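Local coordinates for protein frutapin (Artocarpus altilis, PDB 5KRP) that probably binds mannose- and glucose-type carbohydrates, as a breadfruit lectin of the jacalin-related family, at the interface of chains A and B. Numbering follows the deposited sequence. Chains: chain A/B, Frutapin.

Contact 1: the interface of chains A and B. Residues chain A 124-127; chain B 7-9.
Backbone pairing joins the two chains: A:Pro124 to A:Asn127, comprising the end of strand 119-125, the loop residue A:Glu126 and the strand residue A:Asn127, runs antiparallel to strand 6-12 of B at B:Thr7 to B:Gly9. Both strands belong to the beta-prism fold of the jacalin-related lectins, here meeting edge to edge. A:Glu126 and A:Asn127 form a classic beta-bulge opposite B:Thr7, bringing two consecutive N-H groups to one oxygen: A:Glu126 N lies 2.8 Å from B:Thr7 O, tilted from the carbonyl plane, whereas A:Asn127 N sits in that plane on a lone pair, 3.2 Å from the same O. B:Thr7 N in turn donates to A:Asn127 O at 3.0 Å. A:Pro124 O takes the amide of B:Gly9 at 2.9 Å from O to N, nearly straight at the hydrogen (164°). Proline is tolerated at 124 because its nitrogen, which has no hydrogen, need not donate here; its ring lays A:Pro124 CG 3.8 Å from B:Gly9 CA. Glycine suits the opposite place through its positive phi (110°), and its lack of a side chain probably helps the ring approach. B:Val8 CB lies 3.5 Å from A:Pro124 O. The A:Glu126 side chain starts beside its own backbone N (chi1 -75°), then bends at chi2; CG packs against B:Gly9 O, and OE1 reaches B:Thr7 CG2 at 3.9 Å, the side chains crossing at an angle. Branched threonine suits an extended strand, its CB meeting A:Asn127 CB.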
loop_
_atom_site.group_PDB
_atom_site.type_symbol
_atom_site.label_atom_id
_atom_site.label_comp_id
_atom_site.label_asym_id
_atom_site.label_seq_id
_atom_site.Cartn_x
_atom_site.Cartn_y
_atom_site.Cartn_z
ATOM N N PRO A 124 -3.347 -5.199 -18.096
ATOM C CA PRO A 124 -4.516 -4.283 -17.993
ATOM C C PRO A 124 -4.645 -3.908 -16.530
ATOM O O PRO A 124 -4.759 -4.767 -15.672
ATOM C CB PRO A 124 -5.686 -5.107 -18.481
ATOM C CG PRO A 124 -5.203 -6.516 -18.500
ATOM C CD PRO A 124 -3.782 -6.602 -18.038
ATOM N N ILE A 125 -4.546 -2.638 -16.249
ATOM C CA ILE A 125 -4.624 -2.130 -14.889
ATOM C C ILE A 125 -5.982 -1.579 -14.632
ATOM O O ILE A 125 -6.337 -0.529 -15.203
ATOM C CB ILE A 125 -3.580 -1.065 -14.599
ATOM C CG1 ILE A 125 -2.211 -1.609 -14.984
ATOM C CG2 ILE A 125 -3.668 -0.656 -13.115
ATOM C CD1 ILE A 125 -1.228 -0.490 -15.162
ATOM N N GLU A 126 -6.722 -2.256 -13.728
ATOM C CA GLU A 126 -8.074 -1.788 -13.436
ATOM C C GLU A 126 -8.107 -0.789 -12.283
ATOM O O GLU A 126 -9.053 0.038 -12.188
ATOM C CB GLU A 126 -9.001 -2.952 -13.040
ATOM C CG GLU A 126 -9.508 -3.890 -14.115
ATOM C CD GLU A 126 -10.941 -4.455 -13.794
ATOM O OE1 GLU A 126 -10.969 -5.434 -13.018
ATOM O OE2 GLU A 126 -12.019 -3.871 -14.262
ATOM N N ASN A 127 -7.187 -0.950 -11.316
ATOM C CA ASN A 127 -7.060 -0.008 -10.207
ATOM C C ASN A 127 -5.589 0.052 -9.797
ATOM O O ASN A 127 -4.925 -0.998 -9.757
ATOM C CB ASN A 127 -7.923 -0.421 -9.008
ATOM C CG ASN A 127 -8.021 0.677 -7.978
ATOM O OD1 ASN A 127 -8.162 1.835 -8.336
ATOM N ND2 ASN A 127 -7.777 0.347 -6.705
ATOM N N THR B 7 -5.383 -3.831 -8.762
ATOM C CA THR B 7 -6.177 -4.835 -9.436
ATOM C C THR B 7 -5.770 -4.885 -10.893
ATOM O O THR B 7 -5.825 -3.864 -11.575
ATOM C CB THR B 7 -7.674 -4.500 -9.314
ATOM O OG1 THR B 7 -8.000 -4.413 -7.900
ATOM C CG2 THR B 7 -8.497 -5.650 -9.955
ATOM N N VAL B 8 -5.445 -6.074 -11.385
ATOM C CA VAL B 8 -5.016 -6.230 -12.779
ATOM C C VAL B 8 -5.807 -7.365 -13.426
ATOM O O VAL B 8 -6.252 -8.307 -12.784
ATOM C CB VAL B 8 -3.495 -6.419 -12.898
ATOM C CG1 VAL B 8 -2.799 -5.126 -12.442
ATOM C CG2 VAL B 8 -3.012 -7.679 -12.143
ATOM N N GLY B 9 -6.007 -7.217 -14.722
ATOM C CA GLY B 9 -6.831 -8.100 -15.439
ATOM C C GLY B 9 -8.079 -7.362 -15.834
ATOM O O GLY B 9 -8.009 -6.094 -15.960
#

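Contact 2: the interface of chains A and B. Residues chain A 7-9, 123; chain B 8, 123-124, 126, 148.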
loop_
_atom_site.group_PDB
_atom_site.type_symbol
_atom_site.label_atom_id
_atom_site.label_comp_id
_atom_site.label_asym_id
_atom_site.label_seq_id
_atom_site.Cartn_x
_atom_site.Cartn_y
_atom_site.Cartn_z
ATOM N N THR A 7 5.857 -5.116 -7.926
ATOM C CA THR A 7 6.591 -5.169 -9.176
ATOM C C THR A 7 6.127 -6.431 -9.961
ATOM O O THR A 7 6.171 -7.564 -9.440
ATOM C CB THR A 7 8.124 -5.207 -8.946
ATOM O OG1 THR A 7 8.518 -4.123 -8.082
ATOM C CG2 THR A 7 8.883 -5.218 -10.215
ATOM N N VAL A 8 5.640 -6.195 -11.157
ATOM C CA VAL A 8 5.232 -7.233 -12.051
ATOM C C VAL A 8 6.079 -7.235 -13.340
ATOM O O VAL A 8 6.739 -6.253 -13.712
ATOM C CB VAL A 8 3.727 -7.164 -12.380
ATOM C CG1 VAL A 8 2.921 -7.442 -11.094
ATOM C CG2 VAL A 8 3.319 -5.825 -12.957
ATOM N N GLY A 9 6.043 -8.403 -13.999
ATOM C CA GLY A 9 7.040 -8.679 -15.042
ATOM C C GLY A 9 8.355 -9.058 -14.345
ATOM O O GLY A 9 8.358 -9.587 -13.190
ATOM N N LEU A 123 -0.710 -6.173 -19.673
ATOM C CA LEU A 123 -0.959 -5.792 -18.300
ATOM C C LEU A 123 -2.120 -4.729 -18.281
ATOM O O LEU A 123 -1.858 -3.516 -18.451
ATOM C CB LEU A 123 0.269 -5.204 -17.642
ATOM C CG LEU A 123 0.081 -4.792 -16.167
ATOM C CD1 LEU A 123 -0.016 -6.052 -15.287
ATOM C CD2 LEU A 123 1.246 -3.897 -15.799
ATOM N N VAL B 8 -5.445 -6.074 -11.385
ATOM C CA VAL B 8 -5.016 -6.230 -12.779
ATOM C C VAL B 8 -5.807 -7.365 -13.426
ATOM O O VAL B 8 -6.252 -8.307 -12.784
ATOM C CB VAL B 8 -3.495 -6.419 -12.898
ATOM C CG1 VAL B 8 -2.799 -5.126 -12.442
ATOM C CG2 VAL B 8 -3.012 -7.679 -12.143
ATOM N N LEU B 123 1.283 -13.257 -15.955
ATOM C CA LEU B 123 1.581 -12.298 -14.865
ATOM C C LEU B 123 2.698 -12.784 -13.909
ATOM O O LEU B 123 2.424 -13.461 -12.910
ATOM C CB LEU B 123 0.341 -11.952 -14.082
ATOM C CG LEU B 123 0.510 -10.811 -13.042
ATOM C CD1 LEU B 123 0.544 -9.379 -13.610
ATOM C CD2 LEU B 123 -0.645 -10.938 -12.047
ATOM N N PRO B 124 3.961 -12.441 -14.205
ATOM C CA PRO B 124 5.064 -12.746 -13.288
ATOM C C PRO B 124 5.024 -11.720 -12.194
ATOM O O PRO B 124 4.830 -10.506 -12.462
ATOM C CB PRO B 124 6.341 -12.480 -14.144
ATOM C CG PRO B 124 5.848 -12.388 -15.517
ATOM C CD PRO B 124 4.491 -11.794 -15.415
ATOM N N GLU B 126 7.321 -10.137 -9.395
ATOM C CA GLU B 126 8.653 -10.046 -8.813
ATOM C C GLU B 126 8.658 -9.620 -7.371
ATOM O O GLU B 126 9.482 -10.091 -6.606
ATOM C CB GLU B 126 9.510 -9.097 -9.641
ATOM C CG GLU B 126 10.915 -8.986 -9.137
ATOM C CD GLU B 126 11.794 -8.235 -10.139
ATOM O OE1 GLU B 126 12.144 -7.123 -9.795
ATOM O OE2 GLU B 126 12.169 -8.794 -11.205
ATOM N N MET B 148 -3.698 -7.447 -5.788
ATOM C CA MET B 148 -2.326 -7.503 -5.253
ATOM C C MET B 148 -2.016 -6.531 -4.117
ATOM O O MET B 148 -2.567 -5.425 -4.046
ATOM C CB MET B 148 -1.299 -7.299 -6.397
ATOM C CG MET B 148 -1.379 -8.454 -7.427
ATOM S SD MET B 148 -0.213 -8.103 -8.773
ATOM C CE MET B 148 1.105 -8.829 -7.826
#
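A:Leu123 and B:Leu123 meet methyl to methyl where strands 119-125 of the jacalin-type folds approach across the two-fold axis, CD1 to CD1 at 3.8 Å. Each leucine has CG anti to its backbone N (A:Leu123 chi1 -179°), which carries the branched end toward the partner chain. A valine packs beside each: A:Val8 CG1 lies 4.0 Å from B:Leu123 CD1, and B:Val8 CG1 lies 4.1 Å from A:Leu123 CD1. The same A:Val8 methyl also touches SD and CE of B:Met148, whose flexible thioether, bent at chi3, can follow the valine surface. Apolar side chains suit this patch, where methyls and the thioether pack without polar partners being required.

Backbone bonds hold the valine in register from either side. A:Gly9 N donates to B:Pro124 O at 2.9 Å, and B:Glu126 N donates to A:Thr7 O at 2.8 Å. Farther out, the ring of B:Pro124 rests on A:Gly9, CG to CA at 3.9 Å. B:Glu126 breaks the two-fold symmetry: unlike the bent A:Glu126, it is extended, with CG anti to its backbone N (chi1 -178°), and runs alongside A:Thr7 in the same direction, bringing carboxylate OE1 to 3.8 Å from the threonine methyl CG2.

Contact 3: the interface of chains A and B. Residues chain A 6, 128, 148-150; chain B 6, 128, 148-149.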
loop_
_atom_site.group_PDB
_atom_site.type_symbol
_atom_site.label_atom_id
_atom_site.label_comp_id
_atom_site.label_asym_id
_atom_site.label_seq_id
_atom_site.Cartn_x
_atom_site.Cartn_y
_atom_site.Cartn_z
ATOM N N ILE A 6 4.790 -2.906 -5.408
ATOM C CA ILE A 6 4.479 -4.103 -6.221
ATOM C C ILE A 6 5.231 -3.999 -7.523
ATOM O O ILE A 6 5.275 -2.918 -8.149
ATOM C CB ILE A 6 2.967 -4.202 -6.416
ATOM C CG1 ILE A 6 2.385 -4.644 -5.063
ATOM C CG2 ILE A 6 2.593 -5.181 -7.539
ATOM C CD1 ILE A 6 0.944 -4.330 -4.963
ATOM N N GLY A 128 -5.091 1.247 -9.545
ATOM C CA GLY A 128 -3.682 1.443 -9.315
ATOM C C GLY A 128 -3.053 2.231 -10.443
ATOM O O GLY A 128 -3.682 2.532 -11.484
ATOM N N MET A 148 4.064 -0.720 -9.405
ATOM C CA MET A 148 2.714 -0.166 -9.271
ATOM C C MET A 148 2.439 0.306 -7.845
ATOM O O MET A 148 2.913 -0.318 -6.872
ATOM C CB MET A 148 1.647 -1.202 -9.676
ATOM C CG MET A 148 1.871 -1.727 -11.119
ATOM S SD MET A 148 0.608 -2.917 -11.613
ATOM C CE MET A 148 -0.753 -1.753 -11.590
ATOM N N ALA A 149 1.594 1.312 -7.727
ATOM C CA ALA A 149 1.147 1.782 -6.404
ATOM C C ALA A 149 -0.313 2.224 -6.417
ATOM O O ALA A 149 -0.853 2.366 -7.456
ATOM C CB ALA A 149 2.021 2.863 -5.872
ATOM N N LEU A 150 -0.905 2.343 -5.206
ATOM C CA LEU A 150 -2.359 2.650 -4.781
ATOM C C LEU A 150 -3.398 1.555 -4.330
ATOM O O LEU A 150 -3.545 1.114 -3.178
ATOM C CB LEU A 150 -3.024 3.537 -5.777
ATOM C CG LEU A 150 -2.802 5.012 -5.623
ATOM C CD1 LEU A 150 -1.429 5.340 -5.155
ATOM C CD2 LEU A 150 -3.126 5.568 -6.986
ATOM O OXT LEU A 150 -4.300 1.087 -5.095
ATOM N N ILE B 6 -4.472 -2.728 -5.561
ATOM C CA ILE B 6 -4.083 -2.835 -6.981
ATOM C C ILE B 6 -4.795 -4.028 -7.607
ATOM O O ILE B 6 -4.889 -5.119 -6.999
ATOM C CB ILE B 6 -2.544 -2.925 -7.141
ATOM C CG1 ILE B 6 -1.962 -1.550 -6.728
ATOM C CG2 ILE B 6 -2.127 -3.404 -8.563
ATOM C CD1 ILE B 6 -0.537 -1.557 -6.219
ATOM N N GLY B 128 5.591 -8.653 -4.231
ATOM C CA GLY B 128 4.171 -8.511 -3.861
ATOM C C GLY B 128 3.461 -9.850 -3.745
ATOM O O GLY B 128 4.044 -10.868 -4.016
ATOM N N MET B 148 -3.698 -7.447 -5.788
ATOM C CA MET B 148 -2.326 -7.503 -5.253
ATOM C C MET B 148 -2.016 -6.531 -4.117
ATOM O O MET B 148 -2.567 -5.425 -4.046
ATOM C CB MET B 148 -1.299 -7.299 -6.397
ATOM C CG MET B 148 -1.379 -8.454 -7.427
ATOM S SD MET B 148 -0.213 -8.103 -8.773
ATOM C CE MET B 148 1.105 -8.829 -7.826
ATOM N N ALA B 149 -1.210 -6.985 -3.162
ATOM C CA ALA B 149 -0.779 -6.101 -2.083
ATOM C C ALA B 149 0.694 -6.432 -1.750
ATOM O O ALA B 149 1.246 -7.372 -2.275
ATOM C CB ALA B 149 -1.642 -6.266 -0.882
#
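B:Ile6 and A:Ile6, at the start of strand 6-12 in each jacalin-type chain, reach across the two-fold axis tip to tip. From CB of B:Ile6 two branches part. CG2, anti to the backbone N, turns to A:Met148, where it meets the terminal methyl CE at 3.7 Å and the sulfur SD at 4.1 Å. CG1, anti to the carbonyl carbon and beside the backbone N (chi1 -68°), passes the chain end of A, with the terminal carboxylate atom OXT of A:Leu150 at 3.9 Å and the carbonyl carbon of A:Ala149 slightly farther. At the tip, CD1 lies against the backbone of strand 141-149, 3.7 Å from both A:Ala149 CA and the carbonyl oxygen O of A:Met148, and then meets CD1 of A:Ile6 at 3.4 Å, closer than ordinary methyl packing. Isoleucine suits this place because its two arms point apart, one toward the methionine and the other toward the partner isoleucine. A:Met148 offers a pliable surface to the CG2 arm: its chain is straight through chi2 and bends at chi3, presenting the methyl end. A:Ala149 turns its CB away, so the isoleucine tip meets the CA face of the strand. The exchanged arrangement is similar: A:Ile6 CD1 stands 3.8 Å from B:Ala149 CA, and A:Ile6 CG2 lies 4.0 Å from B:Met148 CE.

The three contacts are neighbouring parts of one two-fold interface: the C-alpha centres of contact 1 lie about 10 Å from those of contact 2 and of contact 3, and contacts 2 and 3 are about 9 Å apart. B:Val8 belongs to contacts 1 and 2, B:Met148 to contacts 2 and 3, and strand 6-12 takes part in all three. Each copy of that strand therefore offers its backbone to the partner's segment 124-127, while the side chains of A:Ile6, A:Val8, B:Ile6 and B:Val8 enter an apolar patch. The deposited assembly holds four copies, so this pairing may build part of a tetramer, as is common among jacalin-related lectins.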